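Local coordinates for protein thioredoxin peroxidase 2 (PDB 2C0D) that probably reduces hydrogen peroxide and organic hydroperoxides to water and alcohols, as a mitochondrial thioredoxin-dependent 2-Cys peroxiredoxin of the malaria parasite Plasmodium falciparum, at residues L26-Q37 with V125-Y136; N142-F150 with Q161-R170. All coordinates share one frame; numbering follows the deposited sequence. Where two conformers were deposited one is given.

How the interactions relate
Interactions 1 and 2 work on two parts of one mixed beta sheet, with centres about 14 Å apart. Interaction 1 closes along the chain before interaction 2 opens. They touch directly: the ring atom CZ of Phe150 lies 3.2 Å from Tyr136 O, and its CE1 lies 3.6 Å from Leu26 CD1. Ser133 OG also packs on Ala145 CB at 3.4 Å. Interaction 2 is the one at the active site, for the Arg147 side chain comes within about 4 Å of that of Cys72, the predicted peroxidatic cysteine. Interaction 1 lies away from that site. Both contacts reach the second subunit; Val27 packs on its Val163, and Gln161 to Val163 pair with a strand of that chain.

Interaction 1: L26-Q37 with V125-Y136; sequences LVTKKAYNFTAQ and VSDINKDISKNY
Tyr32 is held by polar bonds at both ends. Its OH donates to Asp131 OD2 at 2.5 Å, on the anti side of the carboxylate, whose plane stands 78° from the ring. Its backbone O accepts from Tyr136 OH at 2.8 Å. A water donates to the same Asp131 OD2 and to Thr35 O. Further along, Ser126 N gives a nearly straight bond to Gln37 O (2.9 Å, 172°). A second water joins Gln37 N to Ser126 O beside it. Just ahead of the helix, the Asp127 carboxylate accepts from the backbone N of Ile132 and Ser133, and from Ser133 OG.

One face of the Tyr32 ring lies against Asn135, whose CB sits 3.7 Å from the ring centroid as a CH-pi contact. Tyr136 CE2 meets the ring edge instead. CG of Tyr32 lies anti to the backbone N (chi1 174°), which carries the ring across to Asn135 and its OH to Asp131.

Among apolar contacts, Phe34 CB meets Ile132 CG1 at 3.5 Å, and Ile132 CD1 reaches on to the ring. Ala36 CB packs on Val125 CG1 at 3.6 Å. Leu26 CD1 also touches the carbonyl O of Tyr136, just past the helix.

The contact joins the N-terminal arm and strand 35-39, antiparallel to 123-126 and to 45-49 on its other side, to strand 123-126, the type I turn from Asp127 to Lys130 and helix 131-135 of the thioredoxin-like peroxiredoxin fold.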
loop_
_atom_site.group_PDB
_atom_site.type_symbol
_atom_site.label_atom_id
_atom_site.label_comp_id
_atom_site.label_asym_id
_atom_site.label_seq_id
_atom_site.Cartn_x
_atom_site.Cartn_y
_atom_site.Cartn_z
ATOM N N LEU B 26 6.465 8.415 3.996
ATOM C CA LEU B 26 6.503 7.811 5.369
ATOM C C LEU B 26 7.384 6.556 5.469
ATOM O O LEU B 26 8.069 6.364 6.477
ATOM C CB LEU B 26 5.092 7.485 5.859
ATOM C CG LEU B 26 4.107 8.657 6.025
ATOM C CD1 LEU B 26 2.682 8.134 6.305
ATOM C CD2 LEU B 26 4.542 9.644 7.094
ATOM N N VAL B 27 7.327 5.701 4.442
ATOM C CA VAL B 27 8.120 4.455 4.390
ATOM C C VAL B 27 9.603 4.820 4.365
ATOM O O VAL B 27 10.011 5.759 3.647
ATOM C CB VAL B 27 7.707 3.562 3.165
ATOM C CG1 VAL B 27 8.674 2.384 2.941
ATOM C CG2 VAL B 27 6.291 3.018 3.363
ATOM N N THR B 28 10.382 4.085 5.166
ATOM C CA THR B 28 11.825 4.335 5.462
ATOM C C THR B 28 12.096 5.383 6.539
ATOM O O THR B 28 13.231 5.514 7.012
ATOM C CB THR B 28 12.740 4.601 4.205
ATOM O OG1 THR B 28 12.524 5.926 3.691
ATOM C CG2 THR B 28 12.502 3.557 3.117
ATOM N N LYS B 29 11.066 6.106 6.948
ATOM C CA LYS B 29 11.259 7.128 7.961
ATOM C C LYS B 29 10.768 6.604 9.316
ATOM O O LYS B 29 10.081 5.557 9.385
ATOM C CB LYS B 29 10.587 8.441 7.531
ATOM C CG LYS B 29 11.147 9.027 6.186
ATOM N N LYS B 30 11.163 7.303 10.379
ATOM C CA LYS B 30 10.742 6.941 11.741
ATOM C C LYS B 30 9.256 7.218 11.930
ATOM O O LYS B 30 8.786 8.330 11.663
ATOM C CB LYS B 30 11.524 7.717 12.796
ATOM C CG LYS B 30 12.922 7.156 13.131
ATOM C CD LYS B 30 12.831 5.732 13.693
ATOM C CE LYS B 30 12.713 5.710 15.201
ATOM N NZ LYS B 30 13.954 5.094 15.768
ATOM N N ALA B 31 8.545 6.235 12.467
ATOM C CA ALA B 31 7.099 6.329 12.617
ATOM C C ALA B 31 6.726 7.400 13.662
ATOM O O ALA B 31 7.415 7.574 14.657
ATOM C CB ALA B 31 6.558 4.978 13.037
ATOM N N TYR B 32 5.625 8.086 13.412
ATOM C CA TYR B 32 5.079 9.029 14.371
ATOM C C TYR B 32 4.711 8.310 15.655
ATOM O O TYR B 32 3.868 7.395 15.663
ATOM C CB TYR B 32 3.848 9.716 13.759
ATOM C CG TYR B 32 3.104 10.620 14.744
ATOM C CD1 TYR B 32 3.685 11.819 15.210
ATOM C CD2 TYR B 32 1.827 10.291 15.185
ATOM C CE1 TYR B 32 3.004 12.663 16.104
ATOM C CE2 TYR B 32 1.125 11.158 16.088
ATOM C CZ TYR B 32 1.738 12.325 16.537
ATOM O OH TYR B 32 1.079 13.194 17.420
ATOM N N ASN B 33 5.342 8.745 16.750
ATOM C CA ASN B 33 5.189 8.110 18.040
ATOM C C ASN B 33 4.028 8.733 18.811
ATOM O O ASN B 33 4.206 9.683 19.544
ATOM C CB ASN B 33 6.498 8.303 18.834
ATOM C CG ASN B 33 6.502 7.600 20.169
ATOM O OD1 ASN B 33 5.671 6.715 20.462
ATOM N ND2 ASN B 33 7.479 7.995 21.023
ATOM N N PHE B 34 2.849 8.158 18.685
ATOM C CA PHE B 34 1.679 8.747 19.333
ATOM C C PHE B 34 1.506 8.259 20.750
ATOM O O PHE B 34 2.070 7.240 21.146
ATOM C CB PHE B 34 0.429 8.436 18.527
ATOM C CG PHE B 34 0.201 6.971 18.283
ATOM C CD1 PHE B 34 -0.509 6.197 19.206
ATOM C CD2 PHE B 34 0.656 6.372 17.113
ATOM C CE1 PHE B 34 -0.739 4.853 18.957
ATOM C CE2 PHE B 34 0.426 5.043 16.859
ATOM C CZ PHE B 34 -0.281 4.277 17.784
ATOM N N THR B 35 0.712 9.015 21.514
ATOM C CA THR B 35 0.193 8.560 22.797
ATOM C C THR B 35 -1.322 8.825 22.759
ATOM O O THR B 35 -1.787 9.936 22.397
ATOM C CB THR B 35 0.851 9.244 24.029
ATOM O OG1 THR B 35 2.266 8.980 24.047
ATOM C CG2 THR B 35 0.276 8.677 25.318
ATOM N N ALA B 36 -2.101 7.794 23.063
ATOM C CA ALA B 36 -3.558 7.926 22.951
ATOM C C ALA B 36 -4.160 6.907 23.892
ATOM O O ALA B 36 -3.494 5.950 24.277
ATOM C CB ALA B 36 -4.037 7.646 21.506
ATOM N N GLN B 37 -5.415 7.095 24.245
ATOM C CA GLN B 37 -6.108 6.047 25.003
ATOM C C GLN B 37 -6.527 4.938 24.078
ATOM O O GLN B 37 -6.887 5.177 22.908
ATOM C CB GLN B 37 -7.357 6.606 25.701
ATOM C CG GLN B 37 -7.044 7.640 26.762
ATOM C CD GLN B 37 -8.264 7.957 27.576
ATOM O OE1 GLN B 37 -9.308 8.298 27.013
ATOM N NE2 GLN B 37 -8.171 7.800 28.900
ATOM N N VAL B 125 -7.593 1.933 19.298
ATOM C CA VAL B 125 -7.034 3.192 19.770
ATOM C C VAL B 125 -7.926 4.329 19.335
ATOM O O VAL B 125 -8.356 4.412 18.174
ATOM C CB VAL B 125 -5.658 3.438 19.109
ATOM C CG1 VAL B 125 -5.040 4.780 19.589
ATOM C CG2 VAL B 125 -4.747 2.287 19.449
ATOM N N SER B 126 -8.140 5.257 20.271
ATOM C CA SER B 126 -8.950 6.442 19.983
ATOM C C SER B 126 -8.113 7.662 19.589
ATOM O O SER B 126 -7.476 8.317 20.455
ATOM C CB SER B 126 -9.829 6.751 21.192
ATOM O OG SER B 126 -10.952 5.901 21.160
ATOM N N ASP B 127 -8.126 7.985 18.291
ATOM C CA ASP B 127 -7.394 9.164 17.756
ATOM C C ASP B 127 -8.297 10.428 17.867
ATOM O O ASP B 127 -8.647 11.062 16.869
ATOM C CB ASP B 127 -6.979 8.907 16.297
ATOM C CG ASP B 127 -6.185 10.066 15.681
ATOM O OD1 ASP B 127 -5.548 10.855 16.428
ATOM O OD2 ASP B 127 -6.130 10.124 14.427
ATOM N N ILE B 128 -8.671 10.777 19.111
ATOM C CA ILE B 128 -9.748 11.755 19.279
ATOM C C ILE B 128 -9.325 13.158 18.919
ATOM O O ILE B 128 -10.196 13.963 18.567
ATOM C CB ILE B 128 -10.404 11.789 20.670
ATOM C CG1 ILE B 128 -9.324 11.917 21.746
ATOM C CG2 ILE B 128 -11.502 10.672 20.795
ATOM C CD1 ILE B 128 -9.937 12.378 23.042
ATOM N N ASN B 129 -8.012 13.430 18.896
ATOM C CA ASN B 129 -7.556 14.761 18.453
ATOM C C ASN B 129 -7.111 14.807 16.966
ATOM O O ASN B 129 -6.687 15.864 16.477
ATOM C CB ASN B 129 -6.416 15.250 19.347
ATOM C CG ASN B 129 -6.828 15.376 20.801
ATOM O OD1 ASN B 129 -7.983 15.689 21.119
ATOM N ND2 ASN B 129 -5.867 15.110 21.713
ATOM N N LYS B 130 -7.206 13.655 16.294
ATOM C CA LYS B 130 -6.927 13.468 14.844
ATOM C C LYS B 130 -5.468 13.558 14.438
ATOM O O LYS B 130 -5.173 13.406 13.243
ATOM C CB LYS B 130 -7.772 14.409 13.946
ATOM C CG LYS B 130 -9.275 14.368 14.308
ATOM C CD LYS B 130 -10.084 15.186 13.339
ATOM C CE LYS B 130 -11.546 15.223 13.767
ATOM N NZ LYS B 130 -11.699 16.322 14.787
ATOM N N ASP B 131 -4.567 13.768 15.398
ATOM C CA ASP B 131 -3.120 13.921 15.086
ATOM C C ASP B 131 -2.457 12.616 14.608
ATOM O O ASP B 131 -1.473 12.658 13.842
ATOM C CB ASP B 131 -2.345 14.512 16.270
ATOM C CG ASP B 131 -2.395 13.632 17.491
ATOM O OD1 ASP B 131 -3.450 13.663 18.172
ATOM O OD2 ASP B 131 -1.391 12.908 17.801
ATOM N N ILE B 132 -2.986 11.463 15.024
ATOM C CA ILE B 132 -2.374 10.214 14.595
ATOM C C ILE B 132 -2.699 10.046 13.123
ATOM O O ILE B 132 -1.795 9.836 12.290
ATOM C CB ILE B 132 -2.871 9.014 15.401
ATOM C CG1 ILE B 132 -2.584 9.208 16.926
ATOM C CG2 ILE B 132 -2.168 7.715 14.884
ATOM C CD1 ILE B 132 -3.248 8.103 17.747
ATOM N N SER B 133 -3.987 10.131 12.788
ATOM C CA SER B 133 -4.374 10.016 11.356
ATOM C C SER B 133 -3.690 11.087 10.518
ATOM O O SER B 133 -3.241 10.799 9.401
ATOM C CB SER B 133 -5.903 10.057 11.153
ATOM O OG SER B 133 -6.502 9.003 11.905
ATOM N N LYS B 134 -3.546 12.311 11.050
ATOM C CA LYS B 134 -2.884 13.372 10.266
ATOM C C LYS B 134 -1.424 13.018 9.961
ATOM O O LYS B 134 -0.949 13.199 8.816
ATOM C CB LYS B 134 -2.948 14.724 10.998
ATOM C CG LYS B 134 -2.433 15.921 10.121
ATOM N N ASN B 135 -0.732 12.524 10.978
ATOM C CA ASN B 135 0.703 12.256 10.859
ATOM C C ASN B 135 1.021 10.979 10.088
ATOM O O ASN B 135 2.161 10.807 9.633
ATOM C CB ASN B 135 1.307 12.246 12.236
ATOM C CG ASN B 135 1.600 13.670 12.722
ATOM O OD1 ASN B 135 0.892 14.230 13.556
ATOM N ND2 ASN B 135 2.600 14.290 12.117
ATOM N N TYR B 136 0.027 10.111 9.932
ATOM C CA TYR B 136 0.129 8.977 8.959
ATOM C C TYR B 136 -0.468 9.286 7.566
ATOM O O TYR B 136 -0.546 8.372 6.723
ATOM C CB TYR B 136 -0.387 7.671 9.579
ATOM C CG TYR B 136 0.557 7.148 10.646
ATOM C CD1 TYR B 136 1.558 6.214 10.309
ATOM C CD2 TYR B 136 0.443 7.554 11.984
ATOM C CE1 TYR B 136 2.472 5.722 11.293
ATOM C CE2 TYR B 136 1.370 7.058 12.998
ATOM C CZ TYR B 136 2.366 6.153 12.613
ATOM O OH TYR B 136 3.261 5.649 13.537
HETATM O O HOH W 1 -1.401 11.073 19.758
HETATM O O HOH W 2 -7.155 9.072 23.082
#

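Interaction 2: N142-F150 with Q161-R170; sequences NSFALRGLF and QTVNDLPIGR
Strands 147-150 and 161-164 run antiparallel, their axes 4.7 Å apart at closest approach and 166° between directions. Leu149 and Thr162 form a hydrogen-bonded pair: Leu149 N donates to Thr162 O at 2.8 Å, and Thr162 N returns a bond to Leu149 O. Gly148 with Val163 and Phe150 with Gln161 are non-hydrogen-bonded pairs. Asn164 N still donates to Arg147 O, and one water bridges Arg147 N to Asn164 O.

Arg147 carries the side-chain contact. Its NE and NH2 both donate to Leu166 O, each at 2.9 Å. This oxygen lies in the guanidinium plane, gripped side-on. The chain bends at chi3 (-48°), which turns the guanidinium toward the 165-168 turn. Asn164 ND2 steadies that turn with a nearly straight bond to Ile168 O.

Arg170 lays one face of its guanidinium against Arg147 CG, which is 3.3 Å from Arg170 NE. The two guanidinium planes stand 73° apart. Both NH1 atoms form salt bridges to Glu75 OE2, an anion that probably offsets their like charges. Arg147 NH2 also donates to Phe70 O.

Apolar contacts flank Arg147 in the chain: Phe144 and Leu146 before it, Phe150 after it. Leu166 CD2 meets the edge of the Phe144 ring at 3.8 Å and packs on Leu146 CD2. Phe150 and Gln161 run side by side, with Phe150 CE1 3.4 Å from Gln161 CG.

Gln161, Thr162 and Val163 also pair with an antiparallel strand of the second subunit, so the sheet continues across the dimer. This is a beta hairpin of the peroxiredoxin fold, and its Arg147 touches the predicted peroxidatic Cys72, consistent with the active-site arginine of this family.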
loop_
_atom_site.group_PDB
_atom_site.type_symbol
_atom_site.label_atom_id
_atom_site.label_comp_id
_atom_site.label_asym_id
_atom_site.label_seq_id
_atom_site.Cartn_x
_atom_site.Cartn_y
_atom_site.Cartn_z
ATOM N N ASN B 142 -10.301 16.625 7.677
ATOM C CA ASN B 142 -10.355 16.943 9.116
ATOM C C ASN B 142 -11.499 16.246 9.837
ATOM O O ASN B 142 -12.091 16.803 10.796
ATOM C CB ASN B 142 -10.481 18.457 9.346
ATOM C CG ASN B 142 -10.114 18.834 10.755
ATOM O OD1 ASN B 142 -9.124 18.331 11.289
ATOM N ND2 ASN B 142 -10.959 19.644 11.409
ATOM N N SER B 143 -11.804 15.023 9.385
ATOM C CA SER B 143 -13.015 14.344 9.773
ATOM C C SER B 143 -12.834 12.887 10.245
ATOM O O SER B 143 -13.241 12.547 11.369
ATOM C CB SER B 143 -14.058 14.427 8.652
ATOM O OG SER B 143 -15.279 13.889 9.136
ATOM N N PHE B 144 -12.260 12.024 9.397
ATOM C CA PHE B 144 -12.118 10.622 9.763
ATOM C C PHE B 144 -10.946 9.992 9.053
ATOM O O PHE B 144 -10.420 10.562 8.120
ATOM C CB PHE B 144 -13.394 9.825 9.475
ATOM C CG PHE B 144 -13.824 9.819 8.034
ATOM C CD1 PHE B 144 -13.257 8.913 7.140
ATOM C CD2 PHE B 144 -14.811 10.697 7.568
ATOM C CE1 PHE B 144 -13.677 8.865 5.798
ATOM C CE2 PHE B 144 -15.244 10.658 6.234
ATOM C CZ PHE B 144 -14.660 9.751 5.341
ATOM N N ALA B 145 -10.553 8.833 9.519
ATOM C CA ALA B 145 -9.425 8.126 8.929
ATOM C C ALA B 145 -9.806 7.300 7.700
ATOM O O ALA B 145 -10.823 6.561 7.670
ATOM C CB ALA B 145 -8.747 7.234 9.974
ATOM N N LEU B 146 -8.937 7.357 6.703
ATOM C CA LEU B 146 -9.071 6.530 5.500
ATOM C C LEU B 146 -8.609 5.118 5.825
ATOM O O LEU B 146 -8.082 4.847 6.926
ATOM C CB LEU B 146 -8.198 7.116 4.364
ATOM C CG LEU B 146 -8.658 8.531 3.916
ATOM C CD1 LEU B 146 -7.655 9.108 2.947
ATOM C CD2 LEU B 146 -10.002 8.395 3.222
ATOM N N ARG B 147 -8.790 4.213 4.859
ATOM C CA ARG B 147 -8.519 2.793 5.067
ATOM C C ARG B 147 -7.028 2.544 4.893
ATOM O O ARG B 147 -6.580 1.991 3.858
ATOM C CB ARG B 147 -9.371 1.982 4.064
ATOM C CG ARG B 147 -9.687 0.625 4.652
ATOM C CD ARG B 147 -10.949 -0.109 4.243
ATOM N NE ARG B 147 -12.220 0.592 4.239
ATOM C CZ ARG B 147 -13.098 0.637 5.254
ATOM N NH1 ARG B 147 -12.830 0.126 6.449
ATOM N NH2 ARG B 147 -14.226 1.291 5.083
ATOM N N GLY B 148 -6.250 2.992 5.876
ATOM C CA GLY B 148 -4.787 2.933 5.785
ATOM C C GLY B 148 -4.253 1.784 6.609
ATOM O O GLY B 148 -4.865 1.375 7.613
ATOM N N LEU B 149 -3.091 1.259 6.216
ATOM C CA LEU B 149 -2.451 0.219 6.997
ATOM C C LEU B 149 -0.953 0.431 6.947
ATOM O O LEU B 149 -0.399 0.719 5.881
ATOM C CB LEU B 149 -2.776 -1.161 6.421
ATOM C CG LEU B 149 -2.157 -2.337 7.193
ATOM C CD1 LEU B 149 -3.102 -3.556 7.211
ATOM C CD2 LEU B 149 -0.824 -2.674 6.526
ATOM N N PHE B 150 -0.307 0.308 8.098
ATOM C CA PHE B 150 1.162 0.499 8.150
ATOM C C PHE B 150 1.808 -0.606 8.944
ATOM O O PHE B 150 1.257 -1.042 9.969
ATOM C CB PHE B 150 1.463 1.846 8.852
ATOM C CG PHE B 150 0.908 3.034 8.093
ATOM C CD1 PHE B 150 1.717 3.729 7.184
ATOM C CD2 PHE B 150 -0.428 3.421 8.239
ATOM C CE1 PHE B 150 1.208 4.820 6.473
ATOM C CE2 PHE B 150 -0.955 4.490 7.504
ATOM C CZ PHE B 150 -0.140 5.180 6.610
ATOM N N GLN B 161 3.311 0.725 3.657
ATOM C CA GLN B 161 2.149 1.631 3.741
ATOM C C GLN B 161 1.158 1.207 2.655
ATOM O O GLN B 161 1.568 1.011 1.493
ATOM C CB GLN B 161 2.589 3.071 3.473
ATOM C CG GLN B 161 1.411 3.988 3.165
ATOM C CD GLN B 161 1.772 5.471 3.047
ATOM O OE1 GLN B 161 2.921 5.888 3.291
ATOM N NE2 GLN B 161 0.782 6.271 2.665
ATOM N N THR B 162 -0.123 1.032 2.997
ATOM C CA THR B 162 -1.139 0.840 1.941
ATOM C C THR B 162 -2.348 1.687 2.335
ATOM O O THR B 162 -2.753 1.681 3.518
ATOM C CB THR B 162 -1.619 -0.623 1.755
ATOM O OG1 THR B 162 -0.550 -1.471 1.259
ATOM C CG2 THR B 162 -2.732 -0.676 0.692
ATOM N N VAL B 163 -2.902 2.416 1.379
ATOM C CA VAL B 163 -4.191 3.095 1.601
ATOM C C VAL B 163 -5.165 2.545 0.565
ATOM O O VAL B 163 -5.011 2.780 -0.657
ATOM C CB VAL B 163 -4.112 4.610 1.581
ATOM C CG1 VAL B 163 -5.491 5.232 1.930
ATOM C CG2 VAL B 163 -2.975 5.164 2.514
ATOM N N ASN B 164 -6.110 1.742 1.041
ATOM C CA ASN B 164 -7.122 1.110 0.177
ATOM C C ASN B 164 -8.198 2.113 -0.189
ATOM O O ASN B 164 -8.429 3.076 0.530
ATOM C CB ASN B 164 -7.798 -0.025 0.941
ATOM C CG ASN B 164 -7.419 -1.387 0.443
ATOM O OD1 ASN B 164 -6.307 -1.611 -0.022
ATOM N ND2 ASN B 164 -8.349 -2.340 0.570
ATOM N N ASP B 165 -8.883 1.868 -1.306
ATOM C CA ASP B 165 -10.095 2.584 -1.640
ATOM C C ASP B 165 -11.053 2.507 -0.422
ATOM O O ASP B 165 -11.207 1.451 0.163
ATOM C CB ASP B 165 -10.702 1.862 -2.844
ATOM C CG ASP B 165 -11.683 2.695 -3.618
ATOM O OD1 ASP B 165 -11.609 3.948 -3.586
ATOM O OD2 ASP B 165 -12.527 2.052 -4.291
ATOM N N LEU B 166 -11.695 3.619 -0.060
ATOM C CA LEU B 166 -12.553 3.626 1.112
ATOM C C LEU B 166 -13.615 2.511 1.199
ATOM O O LEU B 166 -13.830 1.972 2.281
ATOM C CB LEU B 166 -13.198 5.005 1.265
ATOM C CG LEU B 166 -13.487 5.607 2.630
ATOM C CD1 LEU B 166 -12.507 5.192 3.735
ATOM C CD2 LEU B 166 -13.568 7.136 2.457
ATOM N N PRO B 167 -14.303 2.177 0.088
ATOM C CA PRO B 167 -15.262 1.049 0.140
ATOM C C PRO B 167 -14.703 -0.375 0.233
ATOM O O PRO B 167 -15.479 -1.324 0.395
ATOM C CB PRO B 167 -16.058 1.187 -1.170
ATOM C CG PRO B 167 -15.602 2.409 -1.820
ATOM C CD PRO B 167 -14.334 2.875 -1.208
ATOM N N ILE B 168 -13.382 -0.543 0.184
ATOM C CA ILE B 168 -12.829 -1.894 0.058
ATOM C C ILE B 168 -12.086 -2.331 1.311
ATOM O O ILE B 168 -11.069 -1.723 1.662
ATOM C CB ILE B 168 -11.869 -1.964 -1.170
ATOM C CG1 ILE B 168 -12.583 -1.439 -2.422
ATOM C CG2 ILE B 168 -11.307 -3.397 -1.357
ATOM C CD1 ILE B 168 -11.768 -1.458 -3.713
ATOM N N GLY B 169 -12.572 -3.404 1.957
ATOM C CA GLY B 169 -11.938 -3.978 3.146
ATOM C C GLY B 169 -10.569 -4.616 2.875
ATOM O O GLY B 169 -10.240 -4.956 1.725
ATOM N N ARG B 170 -9.765 -4.758 3.917
ATOM C CA ARG B 170 -8.399 -5.276 3.762
ATOM C C ARG B 170 -8.422 -6.805 3.814
ATOM O O ARG B 170 -9.298 -7.384 4.475
ATOM C CB ARG B 170 -7.454 -4.647 4.810
ATOM C CG ARG B 170 -7.132 -3.146 4.511
ATOM C CD ARG B 170 -8.124 -2.191 5.277
ATOM N NE ARG B 170 -7.296 -1.204 5.920
ATOM C CZ ARG B 170 -7.629 -0.532 6.980
ATOM N NH1 ARG B 170 -8.829 -0.682 7.551
ATOM N NH2 ARG B 170 -6.738 0.311 7.448
HETATM O O HOH W 3 -5.047 -0.553 3.853
HETATM O O HOH W 4 -9.330 4.996 2.066
#